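Local structure of glycosyl hydrolase, family 38 (Enterococcus faecalis, 5KBP) at residues A[45-49]-A[241-245]; A[167-171]-A[284-289]; A[172-178]-A[277-283]; A[416-422]-A[492-498]; A[530-535]-A[652-657]. The protein probably hydrolyses alpha-mannosidic linkages, as a metal-binding member of glycoside hydrolase family 38. All coordinates share one frame. Residue numbers count along the deposited sequence, not the author numbering.

Contacts 1, 2 and 3 belong to the family 38 N-terminal domain, contacts 4 and 5 to the beta-rich C-terminal half. Contacts 3 and 4 are sheet pairings, parallel and antiparallel, built mainly from backbone hydrogen bonds; contacts 1, 2 and 5 centre their polar bonds on a few side chains: Asp-46 with Thr-243, Glu-289, and Asn-532. Segment 167-171 runs directly into 172-178, and 277-283 into 284-289, so contacts 2 and 3 hold consecutive parts of two chain runs. Contacts 4 and 5 touch through Thr-417 with Glu-655 and Val-419 with Ile-653. All are partly buried: contact 1 is peripheral and smallest, while contact 4 has a buried valine/leucine face and a more polar opposite face.

Contact 1 (A[45-49]-A[241-245]); sequences NDPEF and DITKA
Segment 45-49 is the loop that follows helix 25-45; segment 241-245 opens helix 242-252, residues 242-245 being helical and Asp-241 at the N-cap position without a capping bond. Asp-46 to Phe-49 form a type I beta turn closed by Phe-49 N to Asp-46 O at 3.3 Å. Asp-46 (chi1 t) points toward the helix; its OD2 accepts a very short 2.5 Å hydrogen bond from Thr-243 OG1 (chi1 m), its OD1 a weak 3.5 Å bond from Glu-48 N. Pro-47 (phi/psi -71/-15°) and Glu-48 (-98/-7°) are the turn centre. Glu-48 CA lies 6.1 Å from Thr-243 CA, its carboxylate leading away. Phe-49 (chi1 t) meets Ile-242 CG2 with its ring edge, CD1 at 3.9 Å, and also packs on helix 25-45 and edge-to-face with His-260. A beta turn after one helix of the N-terminal domain thus docks on the first turn of another. With only 178 Å² buried, the contact depends on one directed hydroxyl-to-carboxylate bond, Phe-49 on Ile-242 being its apolar part.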
# COMPACT_ATOMS: atom_id res chain seq x y z
N ASN A 45 8.29 -35.50 9.56
CA ASN A 45 8.67 -36.77 8.96
C ASN A 45 10.05 -37.26 9.35
O ASN A 45 10.24 -38.46 9.54
CB ASN A 45 8.58 -36.67 7.43
CG ASN A 45 7.21 -36.23 6.95
OD1 ASN A 45 6.19 -36.60 7.53
ND2 ASN A 45 7.18 -35.44 5.88
N ASP A 46 11.03 -36.36 9.47
CA ASP A 46 12.41 -36.76 9.72
C ASP A 46 12.64 -36.91 11.22
O ASP A 46 12.62 -35.90 11.94
CB ASP A 46 13.37 -35.73 9.13
CG ASP A 46 14.82 -36.18 9.19
OD1 ASP A 46 15.07 -37.38 9.44
OD2 ASP A 46 15.70 -35.33 8.97
N PRO A 47 12.87 -38.13 11.73
CA PRO A 47 13.01 -38.31 13.18
C PRO A 47 14.29 -37.73 13.76
O PRO A 47 14.38 -37.58 14.98
CB PRO A 47 12.97 -39.83 13.36
CG PRO A 47 12.49 -40.38 12.04
CD PRO A 47 12.94 -39.41 11.01
N GLU A 48 15.28 -37.42 12.93
CA GLU A 48 16.53 -36.86 13.41
C GLU A 48 16.59 -35.34 13.28
O GLU A 48 17.54 -34.73 13.76
CB GLU A 48 17.71 -37.48 12.65
CG GLU A 48 17.73 -39.00 12.68
CD GLU A 48 17.94 -39.56 14.08
OE1 GLU A 48 18.54 -38.85 14.92
OE2 GLU A 48 17.51 -40.70 14.33
N PHE A 49 15.59 -34.73 12.64
CA PHE A 49 15.53 -33.28 12.53
C PHE A 49 15.16 -32.70 13.89
O PHE A 49 14.02 -32.82 14.34
CB PHE A 49 14.51 -32.87 11.47
CG PHE A 49 14.57 -31.42 11.09
CD1 PHE A 49 15.43 -30.98 10.10
CD2 PHE A 49 13.77 -30.49 11.74
CE1 PHE A 49 15.49 -29.64 9.75
CE2 PHE A 49 13.82 -29.15 11.39
CZ PHE A 49 14.69 -28.73 10.40
N ASP A 241 18.59 -32.55 3.27
CA ASP A 241 19.43 -33.67 3.65
C ASP A 241 20.34 -33.34 4.83
O ASP A 241 21.44 -33.90 4.94
CB ASP A 241 20.26 -34.14 2.45
CG ASP A 241 21.16 -33.04 1.90
OD1 ASP A 241 20.73 -31.87 1.91
OD2 ASP A 241 22.28 -33.35 1.46
N ILE A 242 19.90 -32.45 5.72
CA ILE A 242 20.73 -32.06 6.85
C ILE A 242 20.95 -33.23 7.80
O ILE A 242 22.01 -33.35 8.43
CB ILE A 242 20.11 -30.85 7.58
CG1 ILE A 242 21.06 -30.33 8.66
CG2 ILE A 242 18.75 -31.20 8.16
CD1 ILE A 242 22.39 -29.85 8.12
N THR A 243 19.97 -34.14 7.90
CA THR A 243 20.13 -35.31 8.76
C THR A 243 21.21 -36.24 8.23
O THR A 243 22.03 -36.75 9.00
CB THR A 243 18.79 -36.04 8.90
OG1 THR A 243 17.98 -35.37 9.87
CG2 THR A 243 19.00 -37.48 9.33
N LYS A 244 21.21 -36.48 6.92
CA LYS A 244 22.23 -37.34 6.32
C LYS A 244 23.62 -36.75 6.46
O LYS A 244 24.58 -37.47 6.79
CB LYS A 244 21.90 -37.58 4.84
CG LYS A 244 22.93 -38.41 4.09
CD LYS A 244 22.54 -38.56 2.63
CE LYS A 244 23.56 -39.38 1.86
NZ LYS A 244 23.17 -39.55 0.44
N ALA A 245 23.76 -35.44 6.22
CA ALA A 245 25.08 -34.82 6.27
C ALA A 245 25.66 -34.84 7.68
O ALA A 245 26.88 -34.98 7.86
CB ALA A 245 25.00 -33.39 5.75

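Contact 2 (A[167-171]-A[284-289]); sequences DYSSQ and ELTSQE
The carboxylate of Glu-289 receives the backbone amides at the start of segment 167-171. Asp-167 N donates to Glu-289 OE2 at 3.2 Å, and Tyr-168 N makes two weak bonds, to Glu-289 OE1 at 3.2 Å and to OE2 at 3.4 Å. Glu-289 reaches them with chi1 m and chi2 t, and the nearest CA pair, Tyr-168 with Glu-289, is 6.5 Å apart. Segment 284-289 has no regular structure: it runs extended through Glu-284 and Leu-285, then bends at Ser-287 (phi 56°, psi 44°) so that Gln-288 and Glu-289 turn back toward the tyrosine. Within this bend Gln-288 OE1 accepts a weak 3.1 Å bond from Thr-286 N.

Tyr-168 (phi/psi -103/40°, chi1 m, chi2 -77°), preceding extended Ser-169 and Ser-170, lies within the bend of 284-289. Gln-288, with chi1 m and chi2 p, sets OE1 over one ring face, 3.6 Å from Tyr-168 CZ; at the ring edge are Glu-289 CG, 3.6 Å from Tyr-168 CD2, and Leu-285 CD2, 4.0 Å from Tyr-168 CD1. Glu-284 O approaches Tyr-168 CE1 to 3.1 Å, while the Glu-284 carboxylate forms a salt bridge with Arg-698. In the fold, the loop leaving edge strand 280-282 of the N-terminal domain's mixed sheet closes over Tyr-168, at the start of the run leading through strand 169-170 to strand 174-178 of that sheet.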
# COMPACT_ATOMS: atom_id res chain seq x y z
N ASP A 167 39.37 -2.27 22.26
CA ASP A 167 38.08 -2.02 22.90
C ASP A 167 36.98 -2.88 22.29
O ASP A 167 36.27 -3.59 23.00
CB ASP A 167 37.70 -0.54 22.79
CG ASP A 167 37.73 0.18 24.13
OD1 ASP A 167 38.53 -0.23 25.00
OD2 ASP A 167 36.96 1.14 24.31
N TYR A 168 36.84 -2.81 20.97
CA TYR A 168 35.81 -3.55 20.24
C TYR A 168 36.37 -4.78 19.55
O TYR A 168 36.00 -5.10 18.42
CB TYR A 168 35.12 -2.63 19.24
CG TYR A 168 34.54 -1.39 19.88
CD1 TYR A 168 33.36 -1.44 20.60
CD2 TYR A 168 35.19 -0.17 19.76
CE1 TYR A 168 32.83 -0.31 21.19
CE2 TYR A 168 34.67 0.97 20.34
CZ TYR A 168 33.49 0.90 21.05
OH TYR A 168 32.97 2.03 21.63
N SER A 169 37.28 -5.49 20.22
CA SER A 169 37.84 -6.74 19.71
C SER A 169 37.81 -7.77 20.83
O SER A 169 38.19 -7.47 21.97
CB SER A 169 39.27 -6.54 19.19
OG SER A 169 39.29 -5.70 18.06
N SER A 170 37.37 -8.98 20.51
CA SER A 170 37.28 -10.06 21.47
C SER A 170 38.15 -11.23 21.02
O SER A 170 38.16 -11.58 19.84
CB SER A 170 35.83 -10.53 21.65
OG SER A 170 35.75 -11.61 22.57
N GLN A 171 38.87 -11.82 21.97
CA GLN A 171 39.66 -13.01 21.66
C GLN A 171 38.77 -14.18 21.27
O GLN A 171 39.21 -15.07 20.54
CB GLN A 171 40.54 -13.39 22.86
CG GLN A 171 41.69 -12.44 23.12
CD GLN A 171 42.51 -12.86 24.33
OE1 GLN A 171 41.97 -13.39 25.30
NE2 GLN A 171 43.81 -12.62 24.27
N GLU A 284 27.89 0.99 22.77
CA GLU A 284 27.54 0.83 21.37
C GLU A 284 28.53 -0.07 20.65
O GLU A 284 29.72 -0.11 20.98
CB GLU A 284 27.49 2.20 20.67
CG GLU A 284 26.24 3.02 20.92
CD GLU A 284 26.27 4.34 20.17
OE1 GLU A 284 27.37 4.76 19.76
OE2 GLU A 284 25.20 4.95 19.99
N LEU A 285 28.02 -0.79 19.66
CA LEU A 285 28.83 -1.60 18.75
C LEU A 285 28.55 -1.07 17.35
O LEU A 285 27.69 -1.60 16.63
CB LEU A 285 28.51 -3.09 18.87
CG LEU A 285 28.54 -3.69 20.28
CD1 LEU A 285 28.25 -5.18 20.23
CD2 LEU A 285 29.87 -3.42 20.96
N THR A 286 29.26 -0.02 16.95
CA THR A 286 29.03 0.67 15.69
C THR A 286 30.21 0.51 14.73
O THR A 286 30.43 1.36 13.86
CB THR A 286 28.75 2.15 15.93
OG1 THR A 286 28.12 2.31 17.22
CG2 THR A 286 27.81 2.70 14.87
N SER A 287 30.96 -0.59 14.87
CA SER A 287 32.13 -0.86 14.02
C SER A 287 33.13 0.30 14.07
O SER A 287 33.66 0.73 13.05
CB SER A 287 31.71 -1.15 12.58
OG SER A 287 30.76 -2.20 12.53
N GLN A 288 33.38 0.81 15.28
CA GLN A 288 34.25 1.96 15.43
C GLN A 288 35.69 1.65 15.04
O GLN A 288 36.39 2.51 14.51
CB GLN A 288 34.21 2.48 16.87
CG GLN A 288 32.85 2.99 17.33
CD GLN A 288 31.95 1.89 17.87
OE1 GLN A 288 32.21 0.71 17.67
NE2 GLN A 288 30.89 2.29 18.56
N GLU A 289 36.15 0.42 15.29
CA GLU A 289 37.53 0.03 15.04
C GLU A 289 37.71 -0.70 13.71
O GLU A 289 38.62 -1.52 13.57
CB GLU A 289 38.05 -0.82 16.20
CG GLU A 289 38.07 -0.10 17.53
CD GLU A 289 38.59 -0.96 18.66
OE1 GLU A 289 38.74 -2.19 18.46
OE2 GLU A 289 38.85 -0.42 19.75

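Contact 3 (A[172-178]-A[277-283])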
# COMPACT_ATOMS: atom_id res chain seq x y z
N TYR A 172 37.53 -14.20 21.75
CA TYR A 172 36.65 -15.34 21.57
C TYR A 172 35.34 -14.90 20.94
O TYR A 172 34.99 -13.72 20.93
CB TYR A 172 36.37 -16.04 22.90
CG TYR A 172 37.61 -16.28 23.74
CD1 TYR A 172 38.47 -17.33 23.46
CD2 TYR A 172 37.91 -15.45 24.82
CE1 TYR A 172 39.60 -17.55 24.23
CE2 TYR A 172 39.03 -15.67 25.59
CZ TYR A 172 39.87 -16.72 25.29
OH TYR A 172 41.00 -16.94 26.05
N SER A 173 34.61 -15.88 20.40
CA SER A 173 33.27 -15.67 19.87
C SER A 173 32.21 -15.60 20.96
O SER A 173 31.03 -15.44 20.64
CB SER A 173 32.92 -16.77 18.87
OG SER A 173 33.24 -18.05 19.38
N GLU A 174 32.60 -15.72 22.23
CA GLU A 174 31.73 -15.50 23.37
C GLU A 174 32.31 -14.36 24.19
O GLU A 174 33.53 -14.23 24.32
CB GLU A 174 31.59 -16.76 24.24
CG GLU A 174 31.05 -17.98 23.51
CD GLU A 174 32.10 -18.66 22.65
OE1 GLU A 174 31.79 -19.01 21.49
OE2 GLU A 174 33.24 -18.84 23.14
N MET A 175 31.43 -13.53 24.75
CA MET A 175 31.88 -12.33 25.45
C MET A 175 30.78 -11.84 26.37
O MET A 175 29.62 -12.25 26.27
CB MET A 175 32.29 -11.24 24.46
CG MET A 175 31.11 -10.62 23.71
SD MET A 175 31.60 -9.76 22.21
CE MET A 175 32.26 -11.12 21.24
N TRP A 176 31.17 -10.96 27.29
CA TRP A 176 30.21 -10.25 28.12
C TRP A 176 29.91 -8.89 27.50
O TRP A 176 30.80 -8.20 27.02
CB TRP A 176 30.76 -10.06 29.54
CG TRP A 176 30.99 -11.35 30.26
CD1 TRP A 176 32.20 -11.85 30.66
CD2 TRP A 176 30.00 -12.31 30.66
NE1 TRP A 176 32.02 -13.06 31.29
CE2 TRP A 176 30.68 -13.36 31.30
CE3 TRP A 176 28.61 -12.37 30.53
CZ2 TRP A 176 30.01 -14.47 31.82
CZ3 TRP A 176 27.95 -13.48 31.05
CH2 TRP A 176 28.65 -14.51 31.68
N TRP A 177 28.63 -8.52 27.51
CA TRP A 177 28.18 -7.25 26.96
C TRP A 177 27.58 -6.44 28.10
O TRP A 177 26.51 -6.78 28.61
CB TRP A 177 27.18 -7.45 25.83
CG TRP A 177 26.98 -6.23 24.99
CD1 TRP A 177 27.59 -5.02 25.15
CD2 TRP A 177 26.11 -6.10 23.86
NE1 TRP A 177 27.15 -4.15 24.18
CE2 TRP A 177 26.25 -4.78 23.38
CE3 TRP A 177 25.24 -6.97 23.20
CZ2 TRP A 177 25.54 -4.32 22.28
CZ3 TRP A 177 24.53 -6.51 22.11
CH2 TRP A 177 24.69 -5.19 21.66
N GLU A 178 28.26 -5.37 28.49
CA GLU A 178 27.83 -4.51 29.58
C GLU A 178 27.34 -3.18 29.02
O GLU A 178 28.05 -2.53 28.24
CB GLU A 178 28.97 -4.28 30.58
CG GLU A 178 28.62 -3.39 31.75
CD GLU A 178 29.74 -3.30 32.77
OE1 GLU A 178 30.60 -4.21 32.79
OE2 GLU A 178 29.77 -2.32 33.54
N ASP A 277 38.65 -15.60 31.99
CA ASP A 277 39.30 -14.53 31.26
C ASP A 277 38.47 -14.02 30.09
O ASP A 277 39.03 -13.45 29.15
CB ASP A 277 40.68 -14.98 30.77
CG ASP A 277 40.59 -16.02 29.66
OD1 ASP A 277 39.66 -16.85 29.70
OD2 ASP A 277 41.45 -16.00 28.76
N LEU A 278 37.15 -14.21 30.13
CA LEU A 278 36.30 -13.80 29.03
C LEU A 278 36.27 -12.28 28.92
O LEU A 278 36.14 -11.57 29.92
CB LEU A 278 34.89 -14.35 29.21
CG LEU A 278 34.06 -14.50 27.94
CD1 LEU A 278 34.66 -15.59 27.05
CD2 LEU A 278 32.61 -14.80 28.26
N GLY A 279 36.39 -11.78 27.69
CA GLY A 279 36.40 -10.35 27.46
C GLY A 279 35.04 -9.72 27.65
O GLY A 279 34.00 -10.38 27.72
N THR A 280 35.04 -8.39 27.72
CA THR A 280 33.83 -7.62 27.94
C THR A 280 33.83 -6.40 27.03
O THR A 280 34.78 -5.61 27.04
CB THR A 280 33.70 -7.17 29.40
OG1 THR A 280 33.69 -8.32 30.26
CG2 THR A 280 32.41 -6.39 29.61
N VAL A 281 32.77 -6.26 26.24
CA VAL A 281 32.54 -5.07 25.42
C VAL A 281 31.49 -4.22 26.12
O VAL A 281 30.58 -4.73 26.78
CB VAL A 281 32.11 -5.44 23.99
CG1 VAL A 281 33.25 -6.12 23.26
CG2 VAL A 281 30.87 -6.33 24.00
N THR A 282 31.62 -2.90 25.97
CA THR A 282 30.78 -1.96 26.69
C THR A 282 30.18 -0.94 25.72
O THR A 282 30.91 -0.32 24.94
CB THR A 282 31.57 -1.23 27.78
OG1 THR A 282 32.07 -2.18 28.72
CG2 THR A 282 30.67 -0.23 28.50
N GLY A 283 28.86 -0.77 25.79
CA GLY A 283 28.21 0.31 25.06
C GLY A 283 27.87 -0.04 23.62
O GLY A 283 27.60 -1.19 23.27
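Leu-278 is the apolar centre. Its CD2 sits over the indole face of Trp-176 in a CH-pi contact, 3.8 Å from the centroid of the five-membered ring, and its CD1 reaches Tyr-172 CD2 at 3.9 Å. On the face carrying Trp-177 and Val-281, Val-281 CG2 meets Trp-177 CD1 at 3.7 Å and Met-175 SD at 3.9 Å. Trp-176, Thr-280, Glu-178 and Thr-282 occupy the other face, where Thr-280 OG1 lies 3.5 Å from Trp-176 CB.

The faces belong to a parallel pairing of strands 174-178 and 280-282, with axes 4.7 Å apart and 33° between their directions. Trp-176 pairs with Thr-280, Trp-177 with Val-281 and Glu-178 with Thr-282. The backbone bonds are Trp-176 N to Gly-279 O at 2.9 Å, Val-281 N to Trp-176 O at 2.9 Å, Glu-178 N to Val-281 O at 3.0 Å and Gly-283 N to Glu-178 O at 3.1 Å. Trp-177 NE1 adds a bond to Gly-283 O at 3.1 Å. At the far end Tyr-172 OH donates to Asp-277 OD2 at 2.9 Å.

After a long, partly helical chain run, this pairing adds strand 280-282 to the N-terminal domain's mixed sheet as an outermost strand, within this chain; strand 174-178 pairs on its other side with antiparallel strand 184-189, while Trp-177 also packs against helix 136-141 and Glu-174 against helix 263-270.

Contact 4 (A[416-422]-A[492-498])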
# COMPACT_ATOMS: atom_id res chain seq x y z
N LYS A 416 5.70 22.30 28.76
CA LYS A 416 5.64 22.67 27.35
C LYS A 416 5.33 24.16 27.21
O LYS A 416 4.38 24.66 27.81
CB LYS A 416 4.60 21.84 26.61
CG LYS A 416 5.03 21.52 25.19
CD LYS A 416 3.91 20.99 24.34
CE LYS A 416 4.39 20.82 22.92
NZ LYS A 416 5.22 21.97 22.48
N THR A 417 6.15 24.84 26.40
CA THR A 417 5.97 26.25 26.09
C THR A 417 5.85 26.39 24.58
O THR A 417 6.75 25.96 23.84
CB THR A 417 7.14 27.08 26.62
OG1 THR A 417 7.17 27.01 28.05
CG2 THR A 417 6.99 28.53 26.18
N GLU A 418 4.76 26.98 24.11
CA GLU A 418 4.47 27.01 22.69
C GLU A 418 3.40 28.05 22.40
O GLU A 418 2.45 28.19 23.17
CB GLU A 418 4.03 25.63 22.20
CG GLU A 418 3.46 25.59 20.79
CD GLU A 418 3.15 24.18 20.33
OE1 GLU A 418 3.92 23.26 20.69
OE2 GLU A 418 2.15 23.99 19.62
N VAL A 419 3.55 28.77 21.29
CA VAL A 419 2.51 29.64 20.77
C VAL A 419 1.58 28.76 19.93
O VAL A 419 1.93 28.35 18.82
CB VAL A 419 3.09 30.79 19.94
CG1 VAL A 419 1.98 31.59 19.29
CG2 VAL A 419 3.95 31.68 20.82
N VAL A 420 0.39 28.49 20.46
CA VAL A 420 -0.50 27.47 19.91
C VAL A 420 -1.54 28.13 19.01
O VAL A 420 -1.87 29.31 19.16
CB VAL A 420 -1.18 26.68 21.05
CG1 VAL A 420 -1.79 25.39 20.52
CG2 VAL A 420 -0.18 26.38 22.15
N THR A 421 -2.04 27.35 18.05
CA THR A 421 -3.12 27.74 17.17
C THR A 421 -4.28 26.77 17.35
O THR A 421 -4.07 25.55 17.33
CB THR A 421 -2.65 27.76 15.70
OG1 THR A 421 -2.15 29.07 15.37
CG2 THR A 421 -3.79 27.39 14.76
N VAL A 422 -5.48 27.31 17.55
CA VAL A 422 -6.68 26.51 17.79
C VAL A 422 -7.77 26.98 16.85
O VAL A 422 -8.09 28.18 16.82
CB VAL A 422 -7.14 26.60 19.26
CG1 VAL A 422 -8.48 25.90 19.43
CG2 VAL A 422 -6.09 26.03 20.20
N VAL A 492 -7.67 30.89 16.50
CA VAL A 492 -7.22 31.72 17.61
C VAL A 492 -5.81 31.31 18.00
O VAL A 492 -5.48 30.12 18.01
CB VAL A 492 -8.18 31.61 18.81
CG1 VAL A 492 -7.77 32.57 19.92
CG2 VAL A 492 -9.61 31.89 18.37
N GLU A 493 -4.98 32.30 18.32
CA GLU A 493 -3.58 32.08 18.67
C GLU A 493 -3.40 32.33 20.16
O GLU A 493 -3.73 33.42 20.65
CB GLU A 493 -2.67 32.99 17.85
CG GLU A 493 -1.21 32.59 17.84
CD GLU A 493 -0.38 33.43 16.89
OE1 GLU A 493 -0.66 34.64 16.77
OE2 GLU A 493 0.55 32.89 16.26
N LEU A 494 -2.88 31.33 20.88
CA LEU A 494 -2.64 31.44 22.31
C LEU A 494 -1.16 31.28 22.61
O LEU A 494 -0.43 30.60 21.88
CB LEU A 494 -3.44 30.38 23.09
CG LEU A 494 -4.96 30.47 23.06
CD1 LEU A 494 -5.57 29.41 23.97
CD2 LEU A 494 -5.43 31.85 23.47
N SER A 495 -0.72 31.93 23.68
CA SER A 495 0.66 31.86 24.15
C SER A 495 0.67 31.04 25.44
O SER A 495 0.34 31.55 26.51
CB SER A 495 1.24 33.25 24.37
OG SER A 495 2.58 33.18 24.84
N VAL A 496 1.05 29.77 25.33
CA VAL A 496 1.07 28.84 26.45
C VAL A 496 2.48 28.80 27.02
O VAL A 496 3.45 28.56 26.29
CB VAL A 496 0.60 27.44 26.03
CG1 VAL A 496 0.75 26.46 27.18
CG2 VAL A 496 -0.84 27.49 25.55
N LYS A 497 2.60 29.03 28.33
CA LYS A 497 3.88 29.17 29.00
C LYS A 497 4.00 28.11 30.09
O LYS A 497 3.30 28.19 31.11
CB LYS A 497 4.03 30.58 29.59
CG LYS A 497 5.35 30.82 30.31
CD LYS A 497 5.41 32.24 30.85
CE LYS A 497 6.71 32.50 31.61
NZ LYS A 497 6.76 33.89 32.14
N GLU A 498 4.88 27.14 29.87
CA GLU A 498 5.23 26.12 30.87
C GLU A 498 3.99 25.37 31.36
O GLU A 498 3.72 25.29 32.57
CB GLU A 498 6.00 26.74 32.04
CG GLU A 498 7.34 27.32 31.66
CD GLU A 498 8.16 27.75 32.86
OE1 GLU A 498 9.40 27.82 32.75
OE2 GLU A 498 7.56 28.02 33.93
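All five valines adopt the t rotamer. Val-420 and Val-496 are diagonal neighbours on one face, opposite Leu-494 and Glu-418 respectively, and touch CG2 to CG2 at 3.6 Å; Val-422, Val-492 and Leu-494 (chi1 m, chi2 t) lie along the same face. Outside the pair, Val-420 packs on Leu-408 and Phe-803, Val-422 on Phe-406 and Leu-494 on Phe-406 and Val-453, so strands 404-410 and 451-454 and Phe-803 cover this face. Glu-418, also on it and touching Phe-803, extends with chi1 and chi2 t; its OE1 forms a salt bridge with Lys-416 NZ at 2.6 Å.

These strands belong to a three-stranded antiparallel sheet in which 483-499 runs between 416-430 and 463-475; their short axes lie 4.6 Å apart at 157°. Hydrogen-bonded pairs Glu-418 with Val-496, Val-420 with Leu-494 and Val-422 with Val-492 alternate with non-hydrogen-bonded pairs Val-419 with Ser-495 and Thr-421 with Glu-493. Val-420 N to Leu-494 O measures 2.7 Å and Val-492 N to Val-422 O 2.8 Å.

On the opposite face Glu-493 (chi1 and chi2 t) approaches Val-419 CG1 with OE2 at 3.6 Å, while its OE1 bridges to Arg-464. Where the chain turns a corner at Glu-498 (phi 56°, psi 54°), Glu-498 N donates a hydrogen bond to Thr-417 OG1 (chi1 m) at 2.9 Å.

Contact 5 (A[530-535]-A[652-657])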
# COMPACT_ATOMS: atom_id res chain seq x y z
N MET A 530 15.99 39.28 15.32
CA MET A 530 15.05 38.88 16.35
C MET A 530 15.81 38.77 17.67
O MET A 530 17.02 38.55 17.69
CB MET A 530 14.39 37.53 16.04
CG MET A 530 13.63 37.47 14.74
SD MET A 530 12.93 35.83 14.45
CE MET A 530 14.40 34.82 14.44
N GLU A 531 15.07 38.90 18.77
CA GLU A 531 15.67 38.68 20.08
C GLU A 531 14.57 38.55 21.12
O GLU A 531 13.51 39.18 21.01
CB GLU A 531 16.65 39.79 20.47
CG GLU A 531 16.00 41.12 20.81
CD GLU A 531 17.03 42.20 21.09
OE1 GLU A 531 17.58 42.77 20.12
OE2 GLU A 531 17.30 42.48 22.27
N ASN A 532 14.83 37.73 22.14
CA ASN A 532 14.00 37.66 23.33
C ASN A 532 14.88 37.79 24.56
O ASN A 532 15.88 38.52 24.54
CB ASN A 532 13.18 36.36 23.36
CG ASN A 532 14.03 35.13 23.10
OD1 ASN A 532 15.25 35.16 23.21
ND2 ASN A 532 13.37 34.03 22.74
N GLU A 533 14.54 37.08 25.63
CA GLU A 533 15.32 37.12 26.86
C GLU A 533 16.42 36.07 26.90
O GLU A 533 17.16 36.01 27.88
CB GLU A 533 14.40 36.96 28.07
CG GLU A 533 13.64 35.65 28.10
CD GLU A 533 12.57 35.62 29.17
OE1 GLU A 533 11.41 35.93 28.87
OE2 GLU A 533 12.91 35.28 30.33
N PHE A 534 16.54 35.24 25.86
CA PHE A 534 17.55 34.19 25.83
C PHE A 534 18.56 34.38 24.71
O PHE A 534 19.77 34.28 24.96
CB PHE A 534 16.88 32.81 25.67
CG PHE A 534 15.73 32.58 26.61
CD1 PHE A 534 15.96 32.31 27.95
CD2 PHE A 534 14.43 32.60 26.14
CE1 PHE A 534 14.90 32.08 28.81
CE2 PHE A 534 13.37 32.38 27.00
CZ PHE A 534 13.60 32.12 28.33
N ILE A 535 18.11 34.65 23.49
CA ILE A 535 18.98 34.69 22.32
C ILE A 535 18.75 35.98 21.55
O ILE A 535 17.66 36.57 21.59
CB ILE A 535 18.76 33.47 21.40
CG1 ILE A 535 17.29 33.40 20.95
CG2 ILE A 535 19.16 32.18 22.11
CD1 ILE A 535 16.98 32.21 20.07
N MET A 652 10.89 32.18 16.10
CA MET A 652 11.23 32.40 17.50
C MET A 652 9.98 32.83 18.25
O MET A 652 9.20 33.65 17.76
CB MET A 652 12.32 33.47 17.65
CG MET A 652 12.46 34.00 19.07
SD MET A 652 13.35 35.57 19.17
CE MET A 652 14.97 35.04 18.64
N ILE A 653 9.80 32.27 19.45
CA ILE A 653 8.72 32.67 20.33
C ILE A 653 9.31 33.36 21.56
O ILE A 653 10.51 33.28 21.83
CB ILE A 653 7.81 31.49 20.73
CG1 ILE A 653 8.57 30.49 21.60
CG2 ILE A 653 7.27 30.80 19.48
CD1 ILE A 653 7.72 29.33 22.06
N LYS A 654 8.45 34.05 22.31
CA LYS A 654 8.92 34.89 23.41
C LYS A 654 9.44 34.07 24.58
O LYS A 654 10.50 34.39 25.14
CB LYS A 654 7.80 35.82 23.87
CG LYS A 654 8.11 36.60 25.14
CD LYS A 654 6.92 37.42 25.60
CE LYS A 654 7.22 38.13 26.91
NZ LYS A 654 6.07 38.96 27.37
N GLU A 655 8.73 33.00 24.95
CA GLU A 655 8.99 32.30 26.20
C GLU A 655 9.83 31.04 26.01
O GLU A 655 9.74 30.11 26.82
CB GLU A 655 7.67 31.96 26.89
CG GLU A 655 6.74 33.15 27.11
CD GLU A 655 7.19 34.05 28.25
OE1 GLU A 655 8.25 33.78 28.85
OE2 GLU A 655 6.46 35.02 28.54
N SER A 656 10.65 30.98 24.97
CA SER A 656 11.49 29.81 24.75
C SER A 656 12.78 30.22 24.07
O SER A 656 12.80 31.14 23.25
CB SER A 656 10.77 28.76 23.90
OG SER A 656 11.64 27.68 23.58
N ASN A 657 13.86 29.53 24.42
CA ASN A 657 15.16 29.71 23.78
C ASN A 657 15.32 28.85 22.54
O ASN A 657 16.41 28.83 21.95
CB ASN A 657 16.29 29.42 24.77
CG ASN A 657 16.34 27.95 25.17
OD1 ASN A 657 15.33 27.26 25.19
ND2 ASN A 657 17.54 27.48 25.50
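One asparagine side chain shapes its own turn and bonds across to the other segment. Asn-532 (chi1 p) uses OD1 to accept Phe-534 N at 2.9 Å, an Asx turn, and Ile-535 N at 2.9 Å, an Asx motif, while Asn-532 N bonds back to Ile-535 O at 3.1 Å; this fixes the tight connection between antiparallel strands 529-531 and 535-539. Across the interface, ND2 donates to Ile-653 O at 3.1 Å and lies 3.0 Å from Ser-656 O.

Beside it, Met-652 (chi1 and chi2 t) extends into the first segment, its CE 3.6 Å from Met-530 CB and 3.7 Å from Ile-535 CG1. Leu-659 of the next strand packs on all three. On the other flank Phe-534 (chi1 m) lies along the bend of 654-657, CD2 at 3.6 Å from Ser-656 C and CB at 3.6 Å from Asn-657 CB. The contact joins turns of the two large antiparallel sheets of the C-terminal domain, consistent with its galactose-mutarotase-like clan.

Glu-533 OE1 and Glu-655 OE1, 3.8 Å apart, are like charges and add no attraction. Cohesion therefore rests on the asparagine amide, the methionine-lined apolar side and the packing of Phe-534 on Asn-657.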